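Local coordinates for protein putative methylase (Clostridium difficile, PDB 3LDU) that probably methylates guanine bases of ribosomal RNA and binds GTP, at residues L77-K82 with V118-E124; W86-Y92 with S125-Y130. The contacts are given in a common frame with arbitrary orientation. Residue numbers count along the deposited sequence, not the author numbering.

Contact 1: L77-K82 with V118-E124; sequences LFENTK and VKKAIVE
Phe78 lays its ring beside the backbone of Ala121, CE1 coming within 3.4 Å of Ala121 CA and CD1 within 3.6 Å of its CB. Its CA-to-CB bond points sideways, and chi1 t brings the ring nearer the facing helix. Both segments are regular alpha-helix, 77-82 closing helix 74-82 and 118-124 lying inside helix 111-129. Their axes run in the same general direction, 37° apart with a signed crossing angle of -37°, and approach to 8.2 Å. The register centres on Lys82 and Ala121, whose CA atoms are 4.4 Å apart, a closeness that the small alanine permits: its CB lies 3.6 Å from Lys82 N and 3.5 Å from Thr81 CG2. Thr81 (chi1 m) returns OG1 to Leu77 O of its own helix, 2.7 Å away, and so presents its methyl group to Ala121 and Ile122. Leu77 CD1 meets Val118 CG2 at 4.0 Å. These are the two helices of the THUMP domain, packed side by side; Phe69 of strand 63-70 and Ile98 of strand 98-104 touch their buried side. At the other margin the chemistry turns polar. An all-trans Lys82 extends NZ to Glu124 OE2, a 2.8 Å hydrogen-bonded salt bridge, and the same OE2 lies 3.6 Å from Phe78 CZ at the ring edge. Lys120 NZ stands over the ring face, 4.9 Å from the centroid and 20° off the normal, in a cation-pi interaction. Cation over the face and carboxylate at the edge match the ring's quadrupole, so one partly exposed phenylalanine joins the apolar seam to the charged, more open margin.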
ATOM      1  N   LEU A  77      -4.760  22.069  22.303  1.00 26.41           N
ATOM      2  CA  LEU A  77      -4.506  21.773  20.887  1.00 26.20           C
ATOM      3  C   LEU A  77      -4.093  23.051  20.133  1.00 28.52           C
ATOM      4  O   LEU A  77      -3.112  23.060  19.387  1.00 23.44           O
ATOM      5  CB  LEU A  77      -5.751  21.148  20.238  1.00 23.83           C
ATOM      6  CG  LEU A  77      -5.724  20.952  18.713  1.00 24.26           C
ATOM      7  CD1 LEU A  77      -4.641  19.953  18.346  1.00 23.76           C
ATOM      8  CD2 LEU A  77      -7.072  20.464  18.181  1.00 23.24           C
ATOM      9  N   PHE A  78      -4.847  24.125  20.341  1.00 25.17           N
ATOM     10  CA  PHE A  78      -4.530  25.412  19.715  1.00 28.11           C
ATOM     11  C   PHE A  78      -3.155  25.948  20.122  1.00 28.28           C
ATOM     12  O   PHE A  78      -2.324  26.260  19.273  1.00 26.82           O
ATOM     13  CB  PHE A  78      -5.604  26.460  20.027  1.00 27.53           C
ATOM     14  CG  PHE A  78      -5.311  27.806  19.432  1.00 25.32           C
ATOM     15  CD1 PHE A  78      -5.523  28.038  18.086  1.00 29.45           C
ATOM     16  CD2 PHE A  78      -4.801  28.827  20.215  1.00 33.22           C
ATOM     17  CE1 PHE A  78      -5.243  29.274  17.525  1.00 26.85           C
ATOM     18  CE2 PHE A  78      -4.516  30.070  19.665  1.00 35.52           C
ATOM     19  CZ  PHE A  78      -4.743  30.297  18.318  1.00 31.83           C
ATOM     20  N   GLU A  79      -2.912  26.055  21.422  1.00 26.40           N
ATOM     21  CA  GLU A  79      -1.634  26.593  21.889  1.00 29.70           C
ATOM     22  C   GLU A  79      -0.436  25.787  21.383  1.00 26.44           C
ATOM     23  O   GLU A  79       0.564  26.362  20.946  1.00 29.14           O
ATOM     24  CB  GLU A  79      -1.612  26.714  23.415  1.00 31.88           C
ATOM     25  CG  GLU A  79      -2.539  27.808  23.947  1.00 44.11           C
ATOM     26  CD  GLU A  79      -2.101  29.217  23.528  1.00 54.74           C
ATOM     27  OE1 GLU A  79      -0.876  29.462  23.450  1.00 60.46           O
ATOM     28  OE2 GLU A  79      -2.980  30.077  23.283  1.00 48.88           O
ATOM     29  N   ASN A  80      -0.533  24.462  21.425  1.00 23.85           N
ATOM     30  CA  ASN A  80       0.581  23.635  20.971  1.00 24.18           C
ATOM     31  C   ASN A  80       0.802  23.701  19.465  1.00 28.93           C
ATOM     32  O   ASN A  80       1.935  23.631  18.993  1.00 29.09           O
ATOM     33  CB  ASN A  80       0.410  22.181  21.437  1.00 27.61           C
ATOM     34  CG  ASN A  80       0.523  22.042  22.944  1.00 41.22           C
ATOM     35  OD1 ASN A  80       1.125  22.888  23.604  1.00 54.68           O
ATOM     36  ND2 ASN A  80      -0.062  20.991  23.495  1.00 37.61           N
ATOM     37  N   THR A  81      -0.281  23.839  18.705  1.00 21.86           N
ATOM     38  CA  THR A  81      -0.156  23.879  17.260  1.00 21.96           C
ATOM     39  C   THR A  81       0.401  25.236  16.834  1.00 23.96           C
ATOM     40  O   THR A  81       1.255  25.324  15.943  1.00 23.08           O
ATOM     41  CB  THR A  81      -1.517  23.655  16.588  1.00 22.32           C
ATOM     42  OG1 THR A  81      -2.034  22.373  16.976  1.00 23.92           O
ATOM     43  CG2 THR A  81      -1.374  23.714  15.061  1.00 22.54           C
ATOM     44  N   LYS A  82      -0.087  26.285  17.488  1.00 22.21           N
ATOM     45  CA  LYS A  82       0.316  27.647  17.165  1.00 21.42           C
ATOM     46  C   LYS A  82       1.804  27.894  17.432  1.00 32.95           C
ATOM     47  O   LYS A  82       2.455  28.638  16.691  1.00 33.31           O
ATOM     48  CB  LYS A  82      -0.531  28.659  17.944  1.00 26.09           C
ATOM     49  CG  LYS A  82      -0.167  30.111  17.625  1.00 37.55           C
ATOM     50  CD  LYS A  82      -1.073  31.103  18.327  1.00 39.88           C
ATOM     51  CE  LYS A  82      -0.568  32.530  18.096  1.00 41.89           C
ATOM     52  NZ  LYS A  82      -1.411  33.553  18.769  1.00 42.06           N
ATOM     53  N   VAL A 118      -6.885  23.542  14.417  1.00 21.24           N
ATOM     54  CA  VAL A 118      -5.552  23.458  13.836  1.00 22.69           C
ATOM     55  C   VAL A 118      -5.386  24.494  12.718  1.00 23.98           C
ATOM     56  O   VAL A 118      -4.356  25.162  12.639  1.00 23.17           O
ATOM     57  CB  VAL A 118      -5.224  22.010  13.341  1.00 19.83           C
ATOM     58  CG1 VAL A 118      -4.008  21.997  12.431  1.00 21.75           C
ATOM     59  CG2 VAL A 118      -4.990  21.093  14.539  1.00 21.02           C
ATOM     60  N   LYS A 119      -6.401  24.636  11.865  1.00 23.02           N
ATOM     61  CA  LYS A 119      -6.379  25.679  10.834  1.00 22.75           C
ATOM     62  C   LYS A 119      -6.127  27.051  11.464  1.00 24.28           C
ATOM     63  O   LYS A 119      -5.234  27.791  11.049  1.00 24.27           O
ATOM     64  CB  LYS A 119      -7.696  25.689  10.046  1.00 23.93           C
ATOM     65  CG  LYS A 119      -7.737  26.723   8.921  1.00 29.19           C
ATOM     66  CD  LYS A 119      -6.739  26.394   7.817  1.00 34.90           C
ATOM     67  CE  LYS A 119      -6.807  27.418   6.677  1.00 37.59           C
ATOM     68  NZ  LYS A 119      -6.036  27.006   5.457  1.00 34.94           N
ATOM     69  N   LYS A 120      -6.908  27.383  12.480  1.00 22.70           N
ATOM     70  CA  LYS A 120      -6.776  28.685  13.132  1.00 23.19           C
ATOM     71  C   LYS A 120      -5.367  28.886  13.700  1.00 25.23           C
ATOM     72  O   LYS A 120      -4.775  29.965  13.551  1.00 25.28           O
ATOM     73  CB  LYS A 120      -7.832  28.834  14.232  1.00 23.84           C
ATOM     74  CG  LYS A 120      -7.853  30.197  14.935  1.00 27.70           C
ATOM     75  CD  LYS A 120      -9.092  30.282  15.824  1.00 38.61           C
ATOM     76  CE  LYS A 120      -8.777  30.766  17.226  1.00 52.75           C
ATOM     77  NZ  LYS A 120      -9.772  30.247  18.218  1.00 51.21           N
ATOM     78  N   ALA A 121      -4.836  27.858  14.360  1.00 21.90           N
ATOM     79  CA  ALA A 121      -3.496  27.924  14.947  1.00 28.45           C
ATOM     80  C   ALA A 121      -2.418  28.182  13.901  1.00 26.32           C
ATOM     81  O   ALA A 121      -1.522  29.009  14.104  1.00 24.98           O
ATOM     82  CB  ALA A 121      -3.188  26.648  15.721  1.00 27.42           C
ATOM     83  N   ILE A 122      -2.496  27.468  12.785  1.00 23.84           N
ATOM     84  CA  ILE A 122      -1.514  27.640  11.720  1.00 24.17           C
ATOM     85  C   ILE A 122      -1.623  29.034  11.089  1.00 24.68           C
ATOM     86  O   ILE A 122      -0.616  29.660  10.773  1.00 27.63           O
ATOM     87  CB  ILE A 122      -1.641  26.535  10.648  1.00 23.92           C
ATOM     88  CG1 ILE A 122      -1.397  25.160  11.284  1.00 20.18           C
ATOM     89  CG2 ILE A 122      -0.659  26.777   9.496  1.00 24.56           C
ATOM     90  CD1 ILE A 122      -1.461  23.975  10.286  1.00 25.05           C
ATOM     91  N   VAL A 123      -2.847  29.512  10.898  1.00 22.01           N
ATOM     92  CA  VAL A 123      -3.032  30.853  10.360  1.00 24.06           C
ATOM     93  C   VAL A 123      -2.369  31.866  11.298  1.00 25.91           C
ATOM     94  O   VAL A 123      -1.639  32.766  10.850  1.00 27.28           O
ATOM     95  CB  VAL A 123      -4.530  31.183  10.167  1.00 24.83           C
ATOM     96  CG1 VAL A 123      -4.740  32.681   9.998  1.00 27.55           C
ATOM     97  CG2 VAL A 123      -5.100  30.407   8.982  1.00 27.12           C
ATOM     98  N   GLU A 124      -2.606  31.708  12.598  1.00 25.51           N
ATOM     99  CA  GLU A 124      -2.040  32.630  13.589  1.00 30.43           C
ATOM    100  C   GLU A 124      -0.513  32.580  13.581  1.00 31.68           C
ATOM    101  O   GLU A 124       0.151  33.621  13.636  1.00 31.67           O
ATOM    102  CB  GLU A 124      -2.555  32.299  14.989  1.00 30.34           C
ATOM    103  CG  GLU A 124      -3.969  32.748  15.252  1.00 40.91           C
ATOM    104  CD  GLU A 124      -4.006  33.928  16.194  1.00 64.44           C
ATOM    105  OE1 GLU A 124      -4.170  35.069  15.707  1.00 68.07           O
ATOM    106  OE2 GLU A 124      -3.850  33.714  17.417  1.00 68.71           O
TER

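Contact 2: W86-Y92 with S125-Y130; sequences WSRYIPY and SLKKSY
The phenol of Tyr130, the first residue past helix 111-129 to leave helical angles, spans the gap to segment 86-92: with chi1 m, its OH donates a 2.7 Å hydrogen bond to Ile90 O. Tyr92 (chi1 t) turns its ring edge to the face of Tyr130, a T-shaped pair with centroids 5.6 Å apart and planes at 88°. Water 2 accepts from Tyr92 N (2.9 Å) and donates to Tyr130 OH (3.3 Å). Residues 86-88 have helical phi/psi, after which Ile90 and Pro91 are extended. Segment 86-92, in the loop between helix 74-82 and strand 98-104, lies alongside the C-terminal end of helix 111-129 in the THUMP domain, with CA atoms 5.9 Å apart at Ser87 and Leu126 and 7.6 Å at Tyr92 and Tyr130. Leu126, m then t, reaches Trp86 CB with CD2 (3.7 Å) and Ile90 CG2 with CD1 (4.1 Å). Trp86, chi1 m, leads its indole away to Ile66 and Ile156, NE1 probably hydrogen-bonded to Thr81 O. Ser87 OG (chi1 p) hydrogen-bonds Asn85 ND2 and, weakly, Ser129 OG (3.4 Å). Water 1 hydrogen-bonds Ser87 N and Ser125 OG (both 2.9 Å) and Ser129 OG (2.5 Å); Ser125 OG (chi1 t) also hydrogen-bonds Ile84 O.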
ATOM      1  N   TRP A  86       5.507  27.292  11.869  1.00 29.24           N
ATOM      2  CA  TRP A  86       4.946  26.803  10.619  1.00 26.86           C
ATOM      3  C   TRP A  86       5.605  27.369   9.363  1.00 31.17           C
ATOM      4  O   TRP A  86       5.608  26.713   8.322  1.00 29.38           O
ATOM      5  CB  TRP A  86       3.424  26.974  10.598  1.00 25.25           C
ATOM      6  CG  TRP A  86       2.759  25.913  11.412  1.00 25.79           C
ATOM      7  CD1 TRP A  86       2.245  26.033  12.678  1.00 25.98           C
ATOM      8  CD2 TRP A  86       2.581  24.542  11.034  1.00 23.49           C
ATOM      9  NE1 TRP A  86       1.743  24.815  13.097  1.00 23.82           N
ATOM     10  CE2 TRP A  86       1.943  23.892  12.107  1.00 25.98           C
ATOM     11  CE3 TRP A  86       2.901  23.811   9.888  1.00 25.51           C
ATOM     12  CZ2 TRP A  86       1.605  22.539  12.062  1.00 21.80           C
ATOM     13  CZ3 TRP A  86       2.558  22.459   9.848  1.00 26.07           C
ATOM     14  CH2 TRP A  86       1.929  21.843  10.930  1.00 24.19           C
ATOM     15  N   SER A  87       6.160  28.576   9.455  1.00 27.58           N
ATOM     16  CA  SER A  87       6.837  29.179   8.307  1.00 24.82           C
ATOM     17  C   SER A  87       8.035  28.351   7.825  1.00 30.76           C
ATOM     18  O   SER A  87       8.467  28.485   6.679  1.00 34.71           O
ATOM     19  CB  SER A  87       7.293  30.605   8.636  1.00 31.10           C
ATOM     20  OG  SER A  87       8.267  30.595   9.663  1.00 32.29           O
ATOM     21  N   ARG A  88       8.575  27.505   8.700  1.00 29.78           N
ATOM     22  CA  ARG A  88       9.669  26.607   8.320  1.00 39.96           C
ATOM     23  C   ARG A  88       9.209  25.555   7.310  1.00 36.01           C
ATOM     24  O   ARG A  88      10.003  25.056   6.513  1.00 32.88           O
ATOM     25  CB  ARG A  88      10.246  25.895   9.550  1.00 44.09           C
ATOM     26  CG  ARG A  88      11.258  26.700  10.350  1.00 60.30           C
ATOM     27  CD  ARG A  88      11.839  25.858  11.482  1.00 71.96           C
ATOM     28  NE  ARG A  88      12.153  24.500  11.038  1.00 78.45           N
ATOM     29  CZ  ARG A  88      12.552  23.519  11.842  1.00 79.71           C
ATOM     30  NH1 ARG A  88      12.688  23.735  13.144  1.00 82.85           N
ATOM     31  NH2 ARG A  88      12.811  22.317  11.345  1.00 77.32           N
ATOM     32  N   TYR A  89       7.920  25.235   7.342  1.00 29.17           N
ATOM     33  CA  TYR A  89       7.377  24.134   6.557  1.00 24.17           C
ATOM     34  C   TYR A  89       6.412  24.568   5.469  1.00 30.80           C
ATOM     35  O   TYR A  89       6.303  23.908   4.436  1.00 31.09           O
ATOM     36  CB  TYR A  89       6.657  23.167   7.486  1.00 27.19           C
ATOM     37  CG  TYR A  89       7.536  22.696   8.605  1.00 28.95           C
ATOM     38  CD1 TYR A  89       8.603  21.844   8.358  1.00 33.45           C
ATOM     39  CD2 TYR A  89       7.311  23.109   9.903  1.00 25.50           C
ATOM     40  CE1 TYR A  89       9.413  21.414   9.377  1.00 36.97           C
ATOM     41  CE2 TYR A  89       8.114  22.685  10.929  1.00 29.72           C
ATOM     42  CZ  TYR A  89       9.161  21.833  10.664  1.00 39.33           C
ATOM     43  OH  TYR A  89       9.962  21.409  11.697  1.00 51.65           O
ATOM     44  N   ILE A  90       5.687  25.653   5.732  1.00 30.94           N
ATOM     45  CA  ILE A  90       4.717  26.219   4.792  1.00 26.94           C
ATOM     46  C   ILE A  90       5.238  27.567   4.309  1.00 25.01           C
ATOM     47  O   ILE A  90       5.295  28.505   5.086  1.00 28.98           O
ATOM     48  CB  ILE A  90       3.325  26.457   5.467  1.00 24.50           C
ATOM     49  CG1 ILE A  90       2.811  25.181   6.154  1.00 27.61           C
ATOM     50  CG2 ILE A  90       2.304  26.954   4.448  1.00 29.26           C
ATOM     51  CD1 ILE A  90       2.898  23.963   5.297  1.00 46.54           C
ATOM     52  N   PRO A  91       5.618  27.657   3.027  1.00 25.35           N
ATOM     53  CA  PRO A  91       6.205  28.887   2.487  1.00 30.34           C
ATOM     54  C   PRO A  91       5.157  29.930   2.129  1.00 32.29           C
ATOM     55  O   PRO A  91       3.958  29.653   2.100  1.00 28.91           O
ATOM     56  CB  PRO A  91       6.910  28.402   1.224  1.00 30.99           C
ATOM     57  CG  PRO A  91       6.097  27.243   0.780  1.00 27.37           C
ATOM     58  CD  PRO A  91       5.577  26.585   2.017  1.00 26.54           C
ATOM     59  N   TYR A  92       5.629  31.144   1.862  1.00 31.84           N
ATOM     60  CA  TYR A  92       4.765  32.269   1.575  1.00 28.55           C
ATOM     61  C   TYR A  92       3.781  31.980   0.455  1.00 32.03           C
ATOM     62  O   TYR A  92       4.177  31.621  -0.653  1.00 39.62           O
ATOM     63  CB  TYR A  92       5.639  33.472   1.198  1.00 32.35           C
ATOM     64  CG  TYR A  92       4.916  34.784   1.206  1.00 36.06           C
ATOM     65  CD1 TYR A  92       4.370  35.285   2.382  1.00 41.29           C
ATOM     66  CD2 TYR A  92       4.797  35.541   0.045  1.00 37.68           C
ATOM     67  CE1 TYR A  92       3.709  36.506   2.401  1.00 45.29           C
ATOM     68  CE2 TYR A  92       4.141  36.771   0.056  1.00 38.39           C
ATOM     69  CZ  TYR A  92       3.599  37.239   1.238  1.00 43.75           C
ATOM     70  OH  TYR A  92       2.945  38.451   1.264  1.00 50.75           O
ATOM     71  N   SER A 125       0.029  31.366  13.515  1.00 28.35           N
ATOM     72  CA  SER A 125       1.477  31.154  13.484  1.00 30.12           C
ATOM     73  C   SER A 125       2.135  31.833  12.278  1.00 34.40           C
ATOM     74  O   SER A 125       3.150  32.524  12.415  1.00 32.94           O
ATOM     75  CB  SER A 125       1.808  29.661  13.481  1.00 32.08           C
ATOM     76  OG  SER A 125       3.210  29.464  13.385  1.00 29.50           O
ATOM     77  N   LEU A 126       1.548  31.635  11.103  1.00 25.97           N
ATOM     78  CA  LEU A 126       2.068  32.207   9.863  1.00 27.43           C
ATOM     79  C   LEU A 126       1.895  33.722   9.813  1.00 36.05           C
ATOM     80  O   LEU A 126       2.781  34.435   9.351  1.00 35.80           O
ATOM     81  CB  LEU A 126       1.380  31.572   8.656  1.00 29.29           C
ATOM     82  CG  LEU A 126       1.683  30.082   8.503  1.00 27.74           C
ATOM     83  CD1 LEU A 126       0.927  29.517   7.318  1.00 29.86           C
ATOM     84  CD2 LEU A 126       3.181  29.868   8.337  1.00 27.75           C
ATOM     85  N   LYS A 127       0.747  34.206  10.274  1.00 32.13           N
ATOM     86  CA  LYS A 127       0.492  35.647  10.301  1.00 33.83           C
ATOM     87  C   LYS A 127       1.588  36.348  11.095  1.00 34.54           C
ATOM     88  O   LYS A 127       2.051  37.440  10.733  1.00 39.83           O
ATOM     89  CB  LYS A 127      -0.877  35.929  10.926  1.00 39.43           C
ATOM     90  CG  LYS A 127      -1.051  37.377  11.356  1.00 50.60           C
ATOM     91  CD  LYS A 127      -2.349  37.619  12.119  1.00 59.95           C
ATOM     92  CE  LYS A 127      -2.431  39.083  12.562  1.00 63.00           C
ATOM     93  NZ  LYS A 127      -3.636  39.382  13.386  1.00 65.91           N
ATOM     94  N   LYS A 128       2.012  35.715  12.181  1.00 38.29           N
ATOM     95  CA  LYS A 128       3.069  36.266  13.021  1.00 43.45           C
ATOM     96  C   LYS A 128       4.429  36.245  12.308  1.00 48.11           C
ATOM     97  O   LYS A 128       5.169  37.238  12.327  1.00 46.70           O
ATOM     98  CB  LYS A 128       3.137  35.504  14.347  1.00 53.38           C
ATOM     99  CG  LYS A 128       4.199  36.006  15.312  1.00 69.32           C
ATOM    100  CD  LYS A 128       4.159  35.246  16.636  1.00 76.74           C
ATOM    101  CE  LYS A 128       2.882  35.536  17.416  1.00 79.48           C
ATOM    102  NZ  LYS A 128       2.893  34.892  18.763  1.00 76.05           N
ATOM    103  N   SER A 129       4.755  35.118  11.681  1.00 41.64           N
ATOM    104  CA  SER A 129       6.033  34.976  10.981  1.00 41.14           C
ATOM    105  C   SER A 129       6.131  35.893   9.767  1.00 39.86           C
ATOM    106  O   SER A 129       7.177  36.490   9.521  1.00 40.66           O
ATOM    107  CB  SER A 129       6.265  33.524  10.534  1.00 36.64           C
ATOM    108  OG  SER A 129       6.388  32.643  11.636  1.00 37.38           O
ATOM    109  N   TYR A 130       5.037  35.990   9.012  1.00 43.29           N
ATOM    110  CA  TYR A 130       5.028  36.677   7.721  1.00 48.37           C
ATOM    111  C   TYR A 130       4.519  38.103   7.827  1.00 61.69           C
ATOM    112  O   TYR A 130       4.308  38.762   6.813  1.00 65.74           O
ATOM    113  CB  TYR A 130       4.189  35.902   6.695  1.00 35.19           C
ATOM    114  CG  TYR A 130       4.790  34.561   6.323  1.00 40.19           C
ATOM    115  CD1 TYR A 130       6.158  34.363   6.401  1.00 43.77           C
ATOM    116  CD2 TYR A 130       3.997  33.503   5.892  1.00 42.00           C
ATOM    117  CE1 TYR A 130       6.733  33.159   6.069  1.00 43.30           C
ATOM    118  CE2 TYR A 130       4.566  32.266   5.553  1.00 37.78           C
ATOM    119  CZ  TYR A 130       5.941  32.110   5.646  1.00 45.20           C
ATOM    120  OH  TYR A 130       6.562  30.920   5.328  1.00 35.52           O
TER
HETATM  121  O   HOH W   1       5.225  30.388  11.469  1.00 29.43           O
HETATM  122  O   HOH W   2       8.368  31.578   2.674  1.00 35.69           O

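In the fold
Contacts 1 and 2 occupy successive parts of helix 111-129, their centres 12 Å apart, and both are partly buried within the THUMP domain, away from the GTP site. Contact 1 joins helix to helix: direct apolar packing faces the sheet and charged side chains line the more open margin. Contact 2 sets the irregular chain that follows helix 74-82 against the helix end, where main-chain groups of the loop find partners in hydroxyls and two waters, alongside apolar contacts of Leu126. Trp86 connects the two, its NE1 2.9 Å from Thr81 O in a probable hydrogen bond and 3.6 Å from Ile122 CG1. Here the helix pair meets mainly through side chains, whereas the irregular chain also uses its main-chain N and O atoms.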